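Local atomic coordinates of alkyl hydroperoxide reductase AhpD (Legionella pneumophila, PDB entry 5DIK), a protein that probably reduces alkyl hydroperoxides as an AhpD-like member of the carboxymuconolactone decarboxylase family, and may serve the antioxidative response of Legionella pneumophila. Residues A[106-109]-A[110-113]; A[10-13]-A[14-18]. All coordinates share one frame; numbering follows the deposited sequence.

Contact 1: A[106-109]-A[110-113]; sequences LMYA and AEAL
Residues 106-109 and 110-113 are two successive turns of helix 102-120, joined by a ladder of i to i+4 amide bonds. Three rungs are sound, Ala112 N to Tyr108 O, Leu113 N to Ala109 O and Ala110 N to Leu106 O, with lengths from 2.9 to 3.2 Å. The fourth, from Glu111 N to Met107 O, is weak at 3.4 Å.

The one substantial meeting of side chains is that of Tyr108 with Glu111, one turn apart. Both leave the helix with CG beside the backbone N and anti to the carbonyl carbon (chi1 -72° and -68°), and they run alongside each other in the same direction. A bend at chi2 carries the carboxylate to the ring, which OE1 approaches obliquely, 4.0 Å from Tyr108 CD1, with the two planes inclined by 51°. Within the helix, Ala110 CB lies 3.4 Å from Met107 O.

Small alanines let neighbours come close to the backbone: Ala109 and Ala112 pack on Leu94 of helix 87-99. Met107 packs on Cys72 of the second subunit; Cys72 and Cys69 form the Cys-X-X-Cys disulfide, so this turn lies beside that subunit's probable redox site. Ring and carboxylate are in van der Waals contact. The partly exposed acid also has a long, weak ion pair with Lys12, and its charge is probably shared between that lysine and solvent.

Contact 2: A[10-13]-A[14-18]; sequences SDKF and SHITK
Phe13 O is gripped from the next turn by Thr17, which approaches it with both backbone and side chain. Thr17 N donates to it at 3.0 Å in a nearly straight bond (N-H...O 165°), although the donor is tilted 34° from the carbonyl plane. The hydroxyl OG1 of Thr17 stands 2.8 Å from the same oxygen and 3.1 Å from Ser14 O, and its single proton may serve either carbonyl. With chi1 at 53°, OG1 sits between the backbone N and the carbonyl carbon, folded back against the preceding turn where both oxygens can be reached. Thr17 is buried, and its hydroxyl thus finds two possible acceptors within its own helix.

Two further rungs continue the ladder toward the start of the helix, His15 N to Asp11 O and Ile16 N to Lys12 O, each 3.0 Å long; the first is the straighter of the two.

Ile16 supplies the apolar part. Its CD1 extends alongside two side chains that point the same way, coming within 4.0 Å of Lys12 CG and 4.1 Å of Phe13 CD1, obliquely to the ring. Lys12 is fully extended, and its CG lies over one face of the Phe13 ring, offset toward the rim. That ring packs on Glu114, Ala115 and Phe119 of helix 102-120.

Asp11 holds the N-cap position but makes no capping bond with its side chain. The amides of Phe13 and Ser14 are instead bonded by the carboxylate of Glu118, one oxygen to each. This is the first turn of an alpha-helix whose leading amides are hydrogen-bonded by an acid of the C-terminal helix, in an all-helical AhpD-like fold.

Contact 2 comes first along the chain, at the start of helix 12-30, and contact 1 follows near the middle of the last helix, 102-120. Both are local, turn-to-turn contacts, yet their centres lie only 15 Å apart because the two helices meet in space. The sites touch where Phe13 CZ packs 3.6 Å from Glu111 O, close to the weak pairing of Lys12 with the same glutamate. In this chain of six helices and no strands the first and last helices are thereby joined near the chain's ends. Contact 1 also faces the second subunit, whereas no other chain of the six-chain assembly touches contact 2, so that helix 102-120 bridges terminal packing and the subunit interface.

Contact 1: A[106-109]-A[110-113]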
loop_
_atom_site.group_PDB
_atom_site.type_symbol
_atom_site.label_atom_id
_atom_site.label_comp_id
_atom_site.label_asym_id
_atom_site.label_seq_id
_atom_site.Cartn_x
_atom_site.Cartn_y
_atom_site.Cartn_z
ATOM N N LEU A 106 5.680 -8.265 10.345
ATOM C CA LEU A 106 5.894 -8.908 11.659
ATOM C C LEU A 106 4.889 -8.416 12.701
ATOM O O LEU A 106 4.359 -9.214 13.477
ATOM C CB LEU A 106 7.325 -8.684 12.121
ATOM C CG LEU A 106 7.712 -9.409 13.401
ATOM C CD1 LEU A 106 7.605 -10.916 13.205
ATOM C CD2 LEU A 106 9.118 -8.989 13.793
ATOM N N MET A 107 4.590 -7.120 12.704
ATOM C CA MET A 107 3.575 -6.543 13.607
ATOM C C MET A 107 2.161 -7.106 13.398
ATOM O O MET A 107 1.455 -7.453 14.358
ATOM C CB MET A 107 3.490 -5.026 13.462
ATOM C CG MET A 107 4.788 -4.266 13.635
ATOM S SD MET A 107 5.551 -4.402 15.290
ATOM C CE MET A 107 6.662 -5.764 15.103
ATOM N N TYR A 108 1.741 -7.234 12.140
ATOM C CA TYR A 108 0.456 -7.838 11.854
ATOM C C TYR A 108 0.444 -9.356 11.986
ATOM O O TYR A 108 -0.625 -9.961 12.185
ATOM C CB TYR A 108 -0.093 -7.335 10.483
ATOM C CG TYR A 108 -0.532 -5.908 10.645
ATOM C CD1 TYR A 108 -1.792 -5.602 11.125
ATOM C CD2 TYR A 108 0.358 -4.856 10.392
ATOM C CE1 TYR A 108 -2.186 -4.300 11.325
ATOM C CE2 TYR A 108 -0.016 -3.549 10.618
ATOM C CZ TYR A 108 -1.282 -3.268 11.072
ATOM O OH TYR A 108 -1.657 -1.954 11.268
ATOM N N ALA A 109 1.606 -9.993 11.872
ATOM C CA ALA A 109 1.662 -11.436 12.122
ATOM C C ALA A 109 1.329 -11.682 13.588
ATOM O O ALA A 109 0.658 -12.662 13.917
ATOM C CB ALA A 109 3.026 -11.988 11.764
ATOM N N ALA A 110 1.807 -10.797 14.458
ATOM C CA ALA A 110 1.460 -10.864 15.872
ATOM C C ALA A 110 -0.037 -10.765 16.080
ATOM O O ALA A 110 -0.613 -11.550 16.830
ATOM C CB ALA A 110 2.184 -9.788 16.665
ATOM N N GLU A 111 -0.691 -9.847 15.379
ATOM C CA GLU A 111 -2.147 -9.740 15.416
ATOM C C GLU A 111 -2.826 -11.004 14.916
ATOM O O GLU A 111 -3.828 -11.450 15.496
ATOM C CB GLU A 111 -2.645 -8.547 14.565
ATOM C CG GLU A 111 -2.266 -7.198 15.125
ATOM C CD GLU A 111 -3.286 -6.100 14.815
ATOM O OE1 GLU A 111 -4.324 -6.348 14.121
ATOM O OE2 GLU A 111 -3.054 -4.961 15.283
ATOM N N ALA A 112 -2.312 -11.593 13.828
ATOM C CA ALA A 112 -2.901 -12.821 13.321
ATOM C C ALA A 112 -2.830 -13.997 14.351
ATOM O O ALA A 112 -3.741 -14.806 14.447
ATOM C CB ALA A 112 -2.236 -13.238 12.028
ATOM N N LEU A 113 -1.709 -14.111 15.042
ATOM C CA LEU A 113 -1.549 -15.194 16.019
ATOM C C LEU A 113 -2.543 -14.956 17.168
ATOM O O LEU A 113 -3.197 -15.885 17.607
ATOM C CB LEU A 113 -0.136 -15.245 16.554
ATOM C CG LEU A 113 0.113 -16.389 17.550
ATOM C CD1 LEU A 113 -0.196 -17.741 16.925
ATOM C CD2 LEU A 113 1.537 -16.356 18.040
#

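Contact 2: A[10-13]-A[14-18]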
loop_
_atom_site.group_PDB
_atom_site.type_symbol
_atom_site.label_atom_id
_atom_site.label_comp_id
_atom_site.label_asym_id
_atom_site.label_seq_id
_atom_site.Cartn_x
_atom_site.Cartn_y
_atom_site.Cartn_z
ATOM N N SER A 10 -9.702 -9.893 25.951
ATOM C CA SER A 10 -9.533 -11.222 25.281
ATOM C C SER A 10 -10.510 -11.487 24.122
ATOM O O SER A 10 -10.451 -12.549 23.519
ATOM C CB SER A 10 -9.622 -12.357 26.328
ATOM O OG SER A 10 -10.894 -12.411 26.954
ATOM N N ASP A 11 -11.393 -10.537 23.804
ATOM C CA ASP A 11 -12.325 -10.698 22.682
ATOM C C ASP A 11 -12.148 -9.612 21.584
ATOM O O ASP A 11 -13.111 -9.226 20.922
ATOM C CB ASP A 11 -13.762 -10.631 23.214
ATOM C CG ASP A 11 -14.145 -9.215 23.606
ATOM O OD1 ASP A 11 -13.247 -8.494 24.107
ATOM O OD2 ASP A 11 -15.295 -8.792 23.370
ATOM N N LYS A 12 -10.932 -9.123 21.421
ATOM C CA LYS A 12 -10.632 -8.060 20.455
ATOM C C LYS A 12 -11.179 -8.338 19.054
ATOM O O LYS A 12 -11.885 -7.511 18.480
ATOM C CB LYS A 12 -9.130 -7.882 20.359
ATOM C CG LYS A 12 -8.697 -6.803 19.391
ATOM C CD LYS A 12 -7.177 -6.748 19.334
ATOM C CE LYS A 12 -6.716 -5.713 18.335
ATOM N NZ LYS A 12 -5.228 -5.677 18.338
ATOM N N PHE A 13 -10.867 -9.513 18.514
ATOM C CA PHE A 13 -11.252 -9.837 17.130
ATOM C C PHE A 13 -12.690 -10.304 16.986
ATOM O O PHE A 13 -13.293 -10.151 15.915
ATOM C CB PHE A 13 -10.271 -10.838 16.522
ATOM C CG PHE A 13 -8.923 -10.242 16.291
ATOM C CD1 PHE A 13 -8.675 -9.486 15.140
ATOM C CD2 PHE A 13 -7.913 -10.383 17.221
ATOM C CE1 PHE A 13 -7.438 -8.896 14.932
ATOM C CE2 PHE A 13 -6.676 -9.793 17.021
ATOM C CZ PHE A 13 -6.435 -9.055 15.864
ATOM N N SER A 14 -13.263 -10.870 18.050
ATOM C CA SER A 14 -14.688 -11.147 18.027
ATOM C C SER A 14 -15.455 -9.834 17.882
ATOM O O SER A 14 -16.381 -9.743 17.094
ATOM C CB SER A 14 -15.139 -11.888 19.314
ATOM O OG SER A 14 -16.547 -12.040 19.306
ATOM N N HIS A 15 -15.048 -8.828 18.633
ATOM C CA HIS A 15 -15.670 -7.515 18.591
ATOM C C HIS A 15 -15.469 -6.849 17.209
ATOM O O HIS A 15 -16.403 -6.288 16.630
ATOM C CB HIS A 15 -15.135 -6.688 19.777
ATOM C CG HIS A 15 -15.692 -5.304 19.887
ATOM N ND1 HIS A 15 -15.004 -4.185 19.451
ATOM C CD2 HIS A 15 -16.849 -4.845 20.423
ATOM C CE1 HIS A 15 -15.725 -3.104 19.691
ATOM N NE2 HIS A 15 -16.852 -3.476 20.276
ATOM N N ILE A 16 -14.261 -6.951 16.667
ATOM C CA ILE A 16 -13.972 -6.319 15.364
ATOM C C ILE A 16 -14.848 -6.954 14.286
ATOM O O ILE A 16 -15.508 -6.246 13.533
ATOM C CB ILE A 16 -12.466 -6.420 15.007
ATOM C CG1 ILE A 16 -11.654 -5.495 15.898
ATOM C CG2 ILE A 16 -12.230 -6.077 13.537
ATOM C CD1 ILE A 16 -10.162 -5.711 15.835
ATOM N N THR A 17 -14.900 -8.283 14.238
ATOM C CA THR A 17 -15.649 -8.993 13.197
ATOM C C THR A 17 -17.147 -8.816 13.355
ATOM O O THR A 17 -17.871 -8.625 12.378
ATOM C CB THR A 17 -15.304 -10.496 13.150
ATOM O OG1 THR A 17 -15.450 -11.090 14.453
ATOM C CG2 THR A 17 -13.865 -10.678 12.673
ATOM N N LYS A 18 -17.638 -8.851 14.592
ATOM C CA LYS A 18 -19.076 -8.612 14.814
ATOM C C LYS A 18 -19.506 -7.206 14.387
ATOM O O LYS A 18 -20.553 -7.050 13.794
ATOM C CB LYS A 18 -19.466 -8.891 16.288
ATOM C CG LYS A 18 -19.507 -10.386 16.579
ATOM C CD LYS A 18 -19.722 -10.697 18.058
ATOM C CE LYS A 18 -21.193 -10.604 18.420
ATOM N NZ LYS A 18 -21.438 -10.964 19.853
#